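Local coordinates for dihydropteridine reductase (Dictyostelium discoideum, PDB 3ORF), which catalyses the NADH- or NADPH-dependent reduction of quinonoid dihydropteridine to tetrahydropteridine, the step that probably keeps tetrahydrobiopterin available to aromatic amino acid hydroxylases, at residues D89-A94 and F124-I129; G138-T143 and G177-G182; T197-M202 and D208-L213; V237-K242 and T246-L251. One frame throughout, in Å; residues are numbered along the deposited sequence.

Contact 1 of 4, residues D89-A94 and F124-I129; sequences DTFVCA and FASAHI. With NAD (nicotinamide-adenine-dinucleotide), chain E.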
# COMPACT_ATOMS: atom_id res chain seq x y z
N ASP A 89 15.83 -21.76 2.70
CA ASP A 89 15.22 -22.05 3.99
C ASP A 89 14.73 -20.79 4.75
O ASP A 89 13.87 -20.89 5.65
CB ASP A 89 16.26 -22.75 4.86
CG ASP A 89 16.71 -24.13 4.27
OD1 ASP A 89 17.85 -24.23 3.67
OD2 ASP A 89 15.91 -25.07 4.33
N THR A 90 15.38 -19.66 4.46
CA THR A 90 15.05 -18.39 4.99
C THR A 90 15.12 -17.33 3.87
O THR A 90 16.12 -17.26 3.12
CB THR A 90 16.01 -17.97 6.07
OG1 THR A 90 15.82 -18.80 7.22
CG2 THR A 90 15.77 -16.50 6.42
N PHE A 91 14.06 -16.54 3.74
CA PHE A 91 14.04 -15.42 2.81
C PHE A 91 13.87 -14.14 3.61
O PHE A 91 13.06 -14.10 4.56
CB PHE A 91 12.89 -15.54 1.81
CG PHE A 91 12.67 -14.27 1.03
CD1 PHE A 91 13.42 -14.01 -0.12
CD2 PHE A 91 11.80 -13.27 1.51
CE1 PHE A 91 13.30 -12.78 -0.80
CE2 PHE A 91 11.64 -12.06 0.82
CZ PHE A 91 12.42 -11.83 -0.37
N VAL A 92 14.64 -13.10 3.31
CA VAL A 92 14.49 -11.81 4.06
C VAL A 92 14.42 -10.68 3.08
O VAL A 92 15.27 -10.58 2.19
CB VAL A 92 15.70 -11.54 4.95
CG1 VAL A 92 15.54 -10.12 5.66
CG2 VAL A 92 15.84 -12.64 6.00
N CYS A 93 13.41 -9.84 3.15
CA CYS A 93 13.49 -8.65 2.31
C CYS A 93 14.00 -7.48 3.12
O CYS A 93 13.36 -7.01 4.11
CB CYS A 93 12.15 -8.32 1.68
SG CYS A 93 12.05 -6.72 0.81
N ALA A 94 15.18 -7.00 2.74
CA ALA A 94 15.73 -5.85 3.44
C ALA A 94 15.79 -4.69 2.51
O ALA A 94 16.48 -3.74 2.79
CB ALA A 94 17.12 -6.15 4.00
N PHE A 124 6.13 -6.86 -2.80
CA PHE A 124 5.37 -7.68 -3.72
C PHE A 124 6.28 -8.69 -4.38
O PHE A 124 5.94 -9.88 -4.44
CB PHE A 124 4.65 -6.80 -4.76
CG PHE A 124 3.31 -6.28 -4.28
CD1 PHE A 124 2.91 -4.98 -4.58
CD2 PHE A 124 2.46 -7.12 -3.51
CE1 PHE A 124 1.65 -4.50 -4.14
CE2 PHE A 124 1.21 -6.69 -3.06
CZ PHE A 124 0.78 -5.38 -3.38
N ALA A 125 7.44 -8.25 -4.84
CA ALA A 125 8.42 -9.19 -5.45
C ALA A 125 8.80 -10.35 -4.51
O ALA A 125 8.85 -11.49 -4.94
CB ALA A 125 9.67 -8.45 -5.91
N SER A 126 9.05 -10.04 -3.22
CA SER A 126 9.29 -11.04 -2.19
C SER A 126 8.22 -12.04 -2.12
O SER A 126 8.52 -13.20 -2.03
CB SER A 126 9.37 -10.40 -0.81
OG SER A 126 10.40 -9.42 -0.84
N ALA A 127 6.94 -11.63 -2.16
CA ALA A 127 5.85 -12.64 -2.13
C ALA A 127 6.05 -13.69 -3.25
O ALA A 127 6.11 -14.93 -3.02
CB ALA A 127 4.49 -11.97 -2.21
N HIS A 128 6.21 -13.21 -4.46
CA HIS A 128 6.49 -14.13 -5.58
C HIS A 128 7.75 -15.03 -5.39
O HIS A 128 7.71 -16.22 -5.64
CB HIS A 128 6.63 -13.33 -6.87
CG HIS A 128 6.88 -14.19 -8.08
ND1 HIS A 128 5.86 -14.81 -8.76
CD2 HIS A 128 8.03 -14.59 -8.67
CE1 HIS A 128 6.37 -15.53 -9.75
NE2 HIS A 128 7.69 -15.43 -9.70
N ILE A 129 8.86 -14.43 -4.97
CA ILE A 129 10.15 -15.11 -4.81
C ILE A 129 10.00 -16.20 -3.78
O ILE A 129 10.50 -17.32 -4.01
CB ILE A 129 11.23 -14.09 -4.40
CG1 ILE A 129 11.64 -13.21 -5.59
CG2 ILE A 129 12.46 -14.78 -3.85
CD1 ILE A 129 12.40 -12.05 -5.22
PA NAD E . 19.70 0.85 2.47
O1A NAD E . 19.29 2.00 1.63
O2A NAD E . 21.13 0.65 2.85
O5B NAD E . 19.38 -0.50 1.58
C5B NAD E . 18.22 -0.82 0.91
C4B NAD E . 18.65 -1.75 -0.25
O4B NAD E . 17.43 -2.06 -0.99
C3B NAD E . 19.55 -0.96 -1.24
O3B NAD E . 20.57 -1.81 -1.70
C2B NAD E . 18.67 -0.75 -2.46
O2B NAD E . 19.44 -0.81 -3.67
C1B NAD E . 17.75 -1.99 -2.37
N9A NAD E . 16.43 -1.84 -3.03
C8A NAD E . 15.67 -0.71 -3.00
N7A NAD E . 14.53 -0.99 -3.65
C5A NAD E . 14.57 -2.28 -4.12
C6A NAD E . 13.68 -3.12 -4.87
N6A NAD E . 12.51 -2.65 -5.36
N1A NAD E . 14.05 -4.40 -5.14
C2A NAD E . 15.22 -4.86 -4.73
N3A NAD E . 16.07 -4.09 -4.02
C4A NAD E . 15.79 -2.80 -3.72
O3 NAD E . 18.71 0.86 3.69
PN NAD E . 18.82 0.19 5.07
O1N NAD E . 19.25 1.31 5.96
O2N NAD E . 19.51 -1.17 5.02
O5D NAD E . 17.28 -0.14 5.47
C5D NAD E . 16.70 -1.43 5.32
C4D NAD E . 15.18 -1.37 5.58
O4D NAD E . 14.92 -0.59 6.78
C3D NAD E . 14.31 -0.72 4.49
O3D NAD E . 13.23 -1.68 4.20
C2D NAD E . 13.73 0.53 5.16
O2D NAD E . 12.44 0.76 4.56
C1D NAD E . 13.58 -0.06 6.58
N1N NAD E . 13.08 0.56 7.89
C2N NAD E . 13.88 1.38 8.79
C3N NAD E . 13.26 1.87 9.99
C7N NAD E . 13.99 2.74 11.06
O7N NAD E . 13.41 3.73 11.54
N7N NAD E . 15.20 2.27 11.43
C4N NAD E . 11.92 1.53 10.29
C5N NAD E . 11.17 0.72 9.43
C6N NAD E . 11.74 0.25 8.26
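Cys-93 and Ser-126 mark the nearest approach of the two backbones, where strand 90-93 and helix 124-129 run almost antiparallel (169°) with their axes 9.3 Å apart at closest. From the strand, Phe-91 reaches across to the helix. Its CG stands anti to the backbone N (chi1 168°), which carries the ring out from the sheet and sets its far edge against Ser-126. There Phe-91 CZ lies 3.2 Å from Ser-126 OG, with the oxygen near the ring plane, and Phe-91 CE2 is 3.3 Å from Ser-126 CB. Farther along the helix, Ile-129 offers its CG2 branch obliquely to the ring, 3.7 Å from Phe-91 CE1. Nearer the cofactor end of the strand, Cys-93 CB lies 3.3 Å from the same Ser-126 OG. The hydroxyl is hydrogen-bonded to Ser-122 O one turn back in the same helix, while Ser-126 also touches Leu-28 of the first Rossmann strand. On the helix's other flank Ala-127 and His-128 pack on Phe-108 of the second subunit. Beyond Cys-93, Ala-94 O comes 3.4 Å from C5D of NAD. No hydrogen bond links strand to helix: the buried hydroxyl is satisfied within its own helix, and the small serine lets an aromatic edge settle close to it.

Contact 2 of 4, residues G138-T143 and G177-G182; sequences GLFVLT and GGLPAG. With NAD (nicotinamide-adenine-dinucleotide), chain E.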
# COMPACT_ATOMS: atom_id res chain seq x y z
N GLY A 138 9.88 -23.21 5.65
CA GLY A 138 10.79 -22.03 5.54
C GLY A 138 10.39 -20.80 6.34
O GLY A 138 9.25 -20.69 6.84
N LEU A 139 11.31 -19.85 6.44
CA LEU A 139 11.08 -18.63 7.17
C LEU A 139 11.06 -17.51 6.16
O LEU A 139 11.99 -17.38 5.31
CB LEU A 139 12.22 -18.36 8.12
CG LEU A 139 12.11 -17.03 8.89
CD1 LEU A 139 10.88 -17.08 9.78
CD2 LEU A 139 13.37 -16.88 9.73
N PHE A 140 10.02 -16.69 6.23
CA PHE A 140 9.87 -15.65 5.26
C PHE A 140 9.68 -14.30 5.97
O PHE A 140 8.66 -14.09 6.65
CB PHE A 140 8.64 -15.97 4.42
CG PHE A 140 8.30 -14.91 3.43
CD1 PHE A 140 8.75 -15.02 2.11
CD2 PHE A 140 7.51 -13.84 3.79
CE1 PHE A 140 8.38 -14.05 1.17
CE2 PHE A 140 7.17 -12.89 2.87
CZ PHE A 140 7.63 -12.98 1.57
N VAL A 141 10.62 -13.38 5.81
CA VAL A 141 10.52 -12.15 6.58
C VAL A 141 10.53 -10.92 5.76
O VAL A 141 11.47 -10.75 5.04
CB VAL A 141 11.65 -12.06 7.61
CG1 VAL A 141 11.57 -10.74 8.42
CG2 VAL A 141 11.49 -13.24 8.59
N LEU A 142 9.52 -10.03 5.91
CA LEU A 142 9.59 -8.70 5.32
C LEU A 142 9.93 -7.64 6.38
O LEU A 142 9.47 -7.73 7.53
CB LEU A 142 8.26 -8.34 4.62
CG LEU A 142 7.74 -9.30 3.55
CD1 LEU A 142 6.50 -8.74 2.78
CD2 LEU A 142 8.91 -9.49 2.57
N THR A 143 10.69 -6.62 5.99
CA THR A 143 10.92 -5.42 6.82
C THR A 143 9.74 -4.41 6.68
O THR A 143 9.47 -3.84 5.58
CB THR A 143 12.23 -4.75 6.47
OG1 THR A 143 13.28 -5.77 6.56
CG2 THR A 143 12.55 -3.69 7.54
N GLY A 177 -2.34 -18.26 0.93
CA GLY A 177 -1.61 -17.09 0.41
C GLY A 177 -0.60 -17.38 -0.70
O GLY A 177 -0.19 -16.43 -1.45
N GLY A 178 -0.12 -18.65 -0.73
CA GLY A 178 0.81 -19.14 -1.75
C GLY A 178 2.21 -19.55 -1.36
O GLY A 178 2.96 -20.02 -2.21
N LEU A 179 2.56 -19.37 -0.10
CA LEU A 179 3.83 -19.81 0.37
C LEU A 179 3.69 -21.35 0.71
O LEU A 179 2.60 -21.86 0.95
CB LEU A 179 4.20 -19.01 1.63
CG LEU A 179 4.64 -17.54 1.53
CD1 LEU A 179 5.28 -17.05 2.85
CD2 LEU A 179 5.63 -17.28 0.36
N PRO A 180 4.81 -22.08 0.70
CA PRO A 180 4.74 -23.53 0.85
C PRO A 180 4.20 -23.94 2.22
O PRO A 180 4.22 -23.13 3.15
CB PRO A 180 6.19 -24.01 0.65
CG PRO A 180 7.06 -22.75 0.60
CD PRO A 180 6.13 -21.61 0.18
N ALA A 181 3.74 -25.19 2.32
CA ALA A 181 3.29 -25.77 3.61
C ALA A 181 4.32 -25.53 4.75
O ALA A 181 5.56 -25.60 4.52
CB ALA A 181 2.97 -27.32 3.45
N GLY A 182 3.80 -25.17 5.93
CA GLY A 182 4.57 -25.04 7.15
C GLY A 182 5.47 -23.81 7.26
O GLY A 182 6.21 -23.67 8.22
PA NAD E . 19.70 0.85 2.47
O1A NAD E . 19.29 2.00 1.63
O2A NAD E . 21.13 0.65 2.85
O5B NAD E . 19.38 -0.50 1.58
C5B NAD E . 18.22 -0.82 0.91
C4B NAD E . 18.65 -1.75 -0.25
O4B NAD E . 17.43 -2.06 -0.99
C3B NAD E . 19.55 -0.96 -1.24
O3B NAD E . 20.57 -1.81 -1.70
C2B NAD E . 18.67 -0.75 -2.46
O2B NAD E . 19.44 -0.81 -3.67
C1B NAD E . 17.75 -1.99 -2.37
N9A NAD E . 16.43 -1.84 -3.03
C8A NAD E . 15.67 -0.71 -3.00
N7A NAD E . 14.53 -0.99 -3.65
C5A NAD E . 14.57 -2.28 -4.12
C6A NAD E . 13.68 -3.12 -4.87
N6A NAD E . 12.51 -2.65 -5.36
N1A NAD E . 14.05 -4.40 -5.14
C2A NAD E . 15.22 -4.86 -4.73
N3A NAD E . 16.07 -4.09 -4.02
C4A NAD E . 15.79 -2.80 -3.72
O3 NAD E . 18.71 0.86 3.69
PN NAD E . 18.82 0.19 5.07
O1N NAD E . 19.25 1.31 5.96
O2N NAD E . 19.51 -1.17 5.02
O5D NAD E . 17.28 -0.14 5.47
C5D NAD E . 16.70 -1.43 5.32
C4D NAD E . 15.18 -1.37 5.58
O4D NAD E . 14.92 -0.59 6.78
C3D NAD E . 14.31 -0.72 4.49
O3D NAD E . 13.23 -1.68 4.20
C2D NAD E . 13.73 0.53 5.16
O2D NAD E . 12.44 0.76 4.56
C1D NAD E . 13.58 -0.06 6.58
N1N NAD E . 13.08 0.56 7.89
C2N NAD E . 13.88 1.38 8.79
C3N NAD E . 13.26 1.87 9.99
C7N NAD E . 13.99 2.74 11.06
O7N NAD E . 13.41 3.73 11.54
N7N NAD E . 15.20 2.27 11.43
C4N NAD E . 11.92 1.53 10.29
C5N NAD E . 11.17 0.72 9.43
C6N NAD E . 11.74 0.25 8.26
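Leu-179 CD1 sits over one face of the Phe-140 ring, a CH-pi contact in which the methyl is 4.1 Å from the ring centroid and 25° off the normal. The methyl is displaced toward the root of the ring, so its nearest atom is Phe-140 CG at 3.7 Å, followed by Phe-140 CB at 3.9 Å. The two side chains cross at about a right angle. Phe-140 places its ring there by holding CG anti to the backbone N (chi1 176°). In the next shell Leu-172 of helix 156-172 touches both residues, and the ring of Phe-91 meets that of Phe-140 with planes about 20° apart. Two glycines shape the loop: Gly-178, whose backbone angles would jam a CB against the preceding carbonyl, and Gly-182, also at positive phi. At the strand's other end Thr-143 CG2 lies 3.9 Å from C1D of NAD, Thr-143 OG1 is hydrogen-bonded to Cys-93 O, and Thr-143 O to Lys-162 NZ. Strand 138-143, helix 156-172 and the neighbouring parallel strand 184-190 form a beta-alpha-beta crossover of the Rossmann fold, whose helix carries Tyr-158, the predicted proton acceptor, and Lys-162, consistent with the Tyr-x-x-x-Lys motif of short-chain dehydrogenases/reductases.

Contact 3 of 4, residues T197-M202 and D208-L213; sequences TNRKYM and DDWTPL. With NAD (nicotinamide-adenine-dinucleotide), chain E.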
# COMPACT_ATOMS: atom_id res chain seq x y z
N THR A 197 21.59 5.60 6.89
CA THR A 197 20.45 6.46 6.69
C THR A 197 20.07 7.17 7.99
O THR A 197 19.84 8.41 7.99
CB THR A 197 19.30 5.74 5.94
OG1 THR A 197 19.84 5.32 4.68
CG2 THR A 197 18.08 6.70 5.66
N ASN A 198 19.99 6.43 9.09
CA ASN A 198 19.63 7.10 10.31
C ASN A 198 20.72 7.98 10.84
O ASN A 198 20.43 9.02 11.38
CB ASN A 198 19.02 6.20 11.37
CG ASN A 198 17.63 5.68 10.98
OD1 ASN A 198 16.85 6.40 10.32
ND2 ASN A 198 17.32 4.43 11.34
N ARG A 199 21.98 7.60 10.62
CA ARG A 199 23.04 8.47 11.04
C ARG A 199 22.98 9.82 10.35
O ARG A 199 23.32 10.85 10.98
CB ARG A 199 24.42 7.79 10.92
CG ARG A 199 24.55 6.69 12.05
CD ARG A 199 25.90 6.57 12.59
NE ARG A 199 26.06 5.40 13.44
CZ ARG A 199 26.64 5.42 14.63
NH1 ARG A 199 27.09 6.58 15.13
NH2 ARG A 199 26.73 4.30 15.33
N LYS A 200 22.50 9.83 9.11
CA LYS A 200 22.44 11.02 8.34
C LYS A 200 21.28 11.94 8.80
O LYS A 200 21.38 13.16 8.83
CB LYS A 200 22.30 10.63 6.86
CG LYS A 200 21.74 11.72 5.97
CD LYS A 200 21.89 11.33 4.46
CE LYS A 200 21.06 10.12 4.06
NZ LYS A 200 21.18 9.76 2.59
N TYR A 201 20.16 11.35 9.16
CA TYR A 201 18.95 12.14 9.40
C TYR A 201 18.73 12.45 10.86
O TYR A 201 17.96 13.36 11.19
CB TYR A 201 17.75 11.38 8.88
CG TYR A 201 17.68 11.34 7.40
CD1 TYR A 201 18.02 12.48 6.63
CD2 TYR A 201 17.23 10.21 6.71
CE1 TYR A 201 17.91 12.48 5.23
CE2 TYR A 201 17.12 10.22 5.24
CZ TYR A 201 17.45 11.35 4.54
OH TYR A 201 17.36 11.41 3.16
N MET A 202 19.40 11.71 11.73
CA MET A 202 19.15 11.90 13.16
C MET A 202 20.48 11.88 13.86
O MET A 202 20.63 11.27 14.92
CB MET A 202 18.21 10.80 13.70
CG MET A 202 16.85 10.74 13.03
SD MET A 202 15.77 9.39 13.67
CE MET A 202 16.57 7.95 13.17
N ASP A 208 22.94 4.77 21.25
CA ASP A 208 22.79 3.59 22.11
C ASP A 208 21.30 3.19 22.18
O ASP A 208 20.98 2.10 22.60
CB ASP A 208 23.35 3.89 23.51
CG ASP A 208 24.93 3.79 23.60
OD1 ASP A 208 25.63 3.43 22.59
OD2 ASP A 208 25.49 4.06 24.70
N ASP A 209 20.40 4.08 21.76
CA ASP A 209 18.98 3.75 21.63
C ASP A 209 18.66 3.26 20.21
O ASP A 209 17.48 3.31 19.77
CB ASP A 209 18.09 4.97 21.89
CG ASP A 209 18.04 5.42 23.38
OD1 ASP A 209 18.63 4.78 24.29
OD2 ASP A 209 17.39 6.49 23.59
N TRP A 210 19.69 2.84 19.46
CA TRP A 210 19.47 2.33 18.07
C TRP A 210 19.84 0.85 18.00
O TRP A 210 20.87 0.44 18.61
CB TRP A 210 20.36 3.12 17.11
CG TRP A 210 19.90 4.55 16.94
CD1 TRP A 210 18.94 5.21 17.68
CD2 TRP A 210 20.35 5.47 15.97
NE1 TRP A 210 18.75 6.47 17.18
CE2 TRP A 210 19.60 6.65 16.12
CE3 TRP A 210 21.30 5.40 14.94
CZ2 TRP A 210 19.79 7.76 15.31
CZ3 TRP A 210 21.49 6.50 14.14
CH2 TRP A 210 20.72 7.66 14.32
N THR A 211 19.05 0.04 17.27
CA THR A 211 19.37 -1.36 17.22
C THR A 211 20.57 -1.64 16.29
O THR A 211 20.55 -1.26 15.15
CB THR A 211 18.17 -2.23 16.79
OG1 THR A 211 16.97 -1.80 17.47
CG2 THR A 211 18.44 -3.70 17.13
N PRO A 212 21.61 -2.30 16.80
CA PRO A 212 22.71 -2.74 15.91
C PRO A 212 22.21 -3.76 14.89
O PRO A 212 21.45 -4.67 15.25
CB PRO A 212 23.68 -3.41 16.88
CG PRO A 212 23.39 -2.68 18.23
CD PRO A 212 21.87 -2.65 18.19
N LEU A 213 22.65 -3.63 13.63
CA LEU A 213 22.16 -4.49 12.57
C LEU A 213 22.45 -5.99 12.90
O LEU A 213 21.65 -6.89 12.57
CB LEU A 213 22.80 -4.04 11.24
CG LEU A 213 22.45 -2.61 10.84
CD1 LEU A 213 23.24 -2.24 9.62
CD2 LEU A 213 21.01 -2.45 10.55
PA NAD E . 19.70 0.85 2.47
O1A NAD E . 19.29 2.00 1.63
O2A NAD E . 21.13 0.65 2.85
O5B NAD E . 19.38 -0.50 1.58
C5B NAD E . 18.22 -0.82 0.91
C4B NAD E . 18.65 -1.75 -0.25
O4B NAD E . 17.43 -2.06 -0.99
C3B NAD E . 19.55 -0.96 -1.24
O3B NAD E . 20.57 -1.81 -1.70
C2B NAD E . 18.67 -0.75 -2.46
O2B NAD E . 19.44 -0.81 -3.67
C1B NAD E . 17.75 -1.99 -2.37
N9A NAD E . 16.43 -1.84 -3.03
C8A NAD E . 15.67 -0.71 -3.00
N7A NAD E . 14.53 -0.99 -3.65
C5A NAD E . 14.57 -2.28 -4.12
C6A NAD E . 13.68 -3.12 -4.87
N6A NAD E . 12.51 -2.65 -5.36
N1A NAD E . 14.05 -4.40 -5.14
C2A NAD E . 15.22 -4.86 -4.73
N3A NAD E . 16.07 -4.09 -4.02
C4A NAD E . 15.79 -2.80 -3.72
O3 NAD E . 18.71 0.86 3.69
PN NAD E . 18.82 0.19 5.07
O1N NAD E . 19.25 1.31 5.96
O2N NAD E . 19.51 -1.17 5.02
O5D NAD E . 17.28 -0.14 5.47
C5D NAD E . 16.70 -1.43 5.32
C4D NAD E . 15.18 -1.37 5.58
O4D NAD E . 14.92 -0.59 6.78
C3D NAD E . 14.31 -0.72 4.49
O3D NAD E . 13.23 -1.68 4.20
C2D NAD E . 13.73 0.53 5.16
O2D NAD E . 12.44 0.76 4.56
C1D NAD E . 13.58 -0.06 6.58
N1N NAD E . 13.08 0.56 7.89
C2N NAD E . 13.88 1.38 8.79
C3N NAD E . 13.26 1.87 9.99
C7N NAD E . 13.99 2.74 11.06
O7N NAD E . 13.41 3.73 11.54
N7N NAD E . 15.20 2.27 11.43
C4N NAD E . 11.92 1.53 10.29
C5N NAD E . 11.17 0.72 9.43
C6N NAD E . 11.74 0.25 8.26
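Trp-210 reaches back from the loop before helix 213-225 and lays the six-membered part of its indole against the end of helix 196-201, in the stretch after strand 184-190 that in short-chain dehydrogenases/reductases commonly borders the substrate and nicotinamide. Its CB already points toward the helix. With CG anti to the carbonyl carbon (chi1 -70°), the ring extends outward and the contacts begin at its far side. CZ3 of Trp-210 meets Arg-199 CG at 3.7 Å, the methylene coming in at the ring edge. CH2, the outermost atom, is 3.3 Å from Asn-198 O, a carbonyl already bonded to Met-202 N. Round the next corner, Trp-210 CZ2 lies 3.8 Å from Met-202 CB, and the bend of that chain at chi3 brings Met-202 CE back to 3.9 Å from the same CZ2. Over one face sits Asn-198 CB, 4.1 Å from the centroid of the six-membered ring and 29° off its normal, a CH-pi contact. Replacing the indole by an alanine is likely to open a gap beside Asn-198 CB and leave the last helical turn without its aromatic support. Phe-207 meets the indole edge-to-face and forms a cation-pi pair with Arg-199, whose NH2 is also salt-bridged to Asp-194. Past the ring, Asn-198 ND2 is hydrogen-bonded to Leu-193 O; its 3.0 Å approach to N7N of the NAD carboxamide is doubtful as modelled, since both nitrogens are donors and one amide may be turned over.

Contact 4 of 4, residues V237-K242 and T246-L251; sequences VKFETK and TTWTNL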
# COMPACT_ATOMS: atom_id res chain seq x y z
N VAL A 237 6.58 -8.00 14.17
CA VAL A 237 7.41 -7.98 15.35
C VAL A 237 8.16 -6.64 15.51
O VAL A 237 9.16 -6.36 14.78
CB VAL A 237 8.46 -9.18 15.34
CG1 VAL A 237 9.19 -9.30 16.72
CG2 VAL A 237 7.80 -10.45 14.95
N LYS A 238 7.68 -5.83 16.47
CA LYS A 238 8.27 -4.53 16.78
C LYS A 238 9.53 -4.72 17.63
O LYS A 238 9.56 -5.58 18.50
CB LYS A 238 7.27 -3.67 17.55
CG LYS A 238 7.67 -2.19 17.76
CD LYS A 238 6.65 -1.54 18.62
CE LYS A 238 7.12 -0.14 19.11
NZ LYS A 238 6.34 0.20 20.33
N PHE A 239 10.57 -3.94 17.39
CA PHE A 239 11.74 -4.00 18.27
C PHE A 239 12.34 -2.60 18.43
O PHE A 239 12.40 -1.86 17.48
CB PHE A 239 12.80 -5.04 17.77
CG PHE A 239 13.36 -4.79 16.36
CD1 PHE A 239 14.58 -4.16 16.19
CD2 PHE A 239 12.68 -5.20 15.24
CE1 PHE A 239 15.12 -3.98 14.94
CE2 PHE A 239 13.20 -5.02 13.94
CZ PHE A 239 14.42 -4.42 13.79
N GLU A 240 12.80 -2.30 19.63
CA GLU A 240 13.31 -1.03 20.01
C GLU A 240 14.43 -1.29 21.03
O GLU A 240 14.34 -2.21 21.84
CB GLU A 240 12.22 -0.18 20.69
CG GLU A 240 12.60 1.36 20.79
CD GLU A 240 11.43 2.26 21.34
OE1 GLU A 240 10.31 1.74 21.66
OE2 GLU A 240 11.66 3.49 21.48
N THR A 241 15.47 -0.49 20.95
CA THR A 241 16.60 -0.57 21.81
C THR A 241 16.56 0.71 22.73
O THR A 241 16.22 1.83 22.27
CB THR A 241 17.88 -0.60 20.94
OG1 THR A 241 17.87 -1.77 20.12
CG2 THR A 241 19.14 -0.64 21.81
N LYS A 242 16.88 0.53 24.00
CA LYS A 242 16.93 1.65 24.99
C LYS A 242 18.18 1.37 25.76
O LYS A 242 18.28 0.30 26.36
CB LYS A 242 15.72 1.63 25.93
CG LYS A 242 14.36 1.66 25.26
CD LYS A 242 13.57 3.02 25.29
CE LYS A 242 14.28 4.20 24.56
NZ LYS A 242 13.82 5.60 25.03
N THR A 246 17.78 -4.48 23.87
CA THR A 246 16.79 -4.52 22.78
C THR A 246 15.57 -5.35 23.19
O THR A 246 15.74 -6.44 23.72
CB THR A 246 17.40 -5.13 21.49
OG1 THR A 246 18.53 -4.35 21.09
CG2 THR A 246 16.35 -5.16 20.31
N THR A 247 14.37 -4.82 22.99
CA THR A 247 13.16 -5.57 23.31
C THR A 247 12.36 -5.90 22.06
O THR A 247 12.03 -5.01 21.29
CB THR A 247 12.25 -4.76 24.32
OG1 THR A 247 13.02 -4.36 25.49
CG2 THR A 247 11.04 -5.56 24.75
N TRP A 248 12.03 -7.18 21.85
CA TRP A 248 11.23 -7.58 20.70
C TRP A 248 9.82 -7.89 21.17
O TRP A 248 9.68 -8.68 22.10
CB TRP A 248 11.81 -8.83 20.07
CG TRP A 248 13.23 -8.71 19.65
CD1 TRP A 248 14.37 -8.75 20.46
CD2 TRP A 248 13.68 -8.52 18.31
NE1 TRP A 248 15.50 -8.59 19.65
CE2 TRP A 248 15.09 -8.44 18.34
CE3 TRP A 248 13.02 -8.39 17.09
CZ2 TRP A 248 15.86 -8.25 17.16
CZ3 TRP A 248 13.80 -8.20 15.92
CH2 TRP A 248 15.19 -8.12 15.97
N THR A 249 8.80 -7.25 20.55
CA THR A 249 7.37 -7.41 20.91
C THR A 249 6.53 -7.91 19.70
O THR A 249 6.42 -7.19 18.67
CB THR A 249 6.75 -6.03 21.33
OG1 THR A 249 7.63 -5.37 22.25
CG2 THR A 249 5.38 -6.25 22.06
N ASN A 250 5.94 -9.08 19.82
CA ASN A 250 5.10 -9.64 18.76
C ASN A 250 3.79 -8.92 18.82
O ASN A 250 3.21 -8.81 19.88
CB ASN A 250 4.87 -11.17 19.00
CG ASN A 250 6.18 -11.93 19.12
OD1 ASN A 250 7.16 -11.54 18.49
ND2 ASN A 250 6.21 -13.02 19.89
N LEU A 251 3.35 -8.33 17.73
CA LEU A 251 2.02 -7.82 17.67
C LEU A 251 1.19 -8.68 16.69
O LEU A 251 0.09 -9.16 17.07
CB LEU A 251 2.05 -6.38 17.18
CG LEU A 251 2.95 -5.46 17.99
CD1 LEU A 251 3.40 -4.30 17.08
CD2 LEU A 251 2.28 -5.02 19.32
OXT LEU A 251 1.55 -8.90 15.52
O HOH W 1 9.57 -4.04 21.55
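Phe-239 and Trp-248 face each other as a non-hydrogen-bonded pair in the antiparallel beta hairpin that ends the chain and forms one margin of its Rossmann sheet. Four backbone hydrogen bonds join the strands at the two flanking pairs. In one, Thr-249 N gives a nearly straight bond to Lys-238 O (2.8 Å, 175°), while the return bond from Lys-238 N to Thr-249 O is more bent (140°). In the other, Thr-247 N bonds Glu-240 O at 2.9 Å and Glu-240 N reaches Thr-247 O at a longer 3.3 Å. Thr-247 O also accepts from a water at 2.7 Å; the same water is hydrogen-bonded to Thr-249 OG1 and gives a weak bond to Lys-238 O. The hydroxyls Thr-241 OG1 and Thr-246 OG1 lie 2.8 Å apart, and each has a further partner, Thr-211 OG1 and Glu-215 OE1 respectively. Phe-239 takes the crowded position between backbone N and carbonyl carbon (chi1 59°), which sets its ring alongside Trp-248 in an offset stack, centroids 4.3 Å apart. Trp-248 is also in a cation-pi contact with Lys-219. A serine in its place would probably leave Phe-239 without its stacking partner and the Lys-219 ammonium without its ring. Phe-239 CB lies over the indole face, 3.7 Å from the centroid of its six-membered ring, while Val-237 CG1 meets the edge, 4.0 Å from Trp-248 CE3.

The four contacts follow one another along the chain, each closing before the next opens. Contacts 1, 2 and 4 share the central sheet: strands 88-93 and 138-143 are neighbours, strand 184-190 comes next, and the hairpin of contact 4 completes that margin. Contacts 1 and 2 touch, their centres about 8 Å apart, and both reach the second subunit. Contact 3 lies about 28 Å from contact 2, centre to centre, across the middle of the chain; about 15 Å separates the centres of contacts 3 and 4, which are joined through Thr-211 and Thr-241. NAD touches contacts 1, 2 and 3, so the cofactor bridges the sheet's strand ends and the helix-loop region of 197-213.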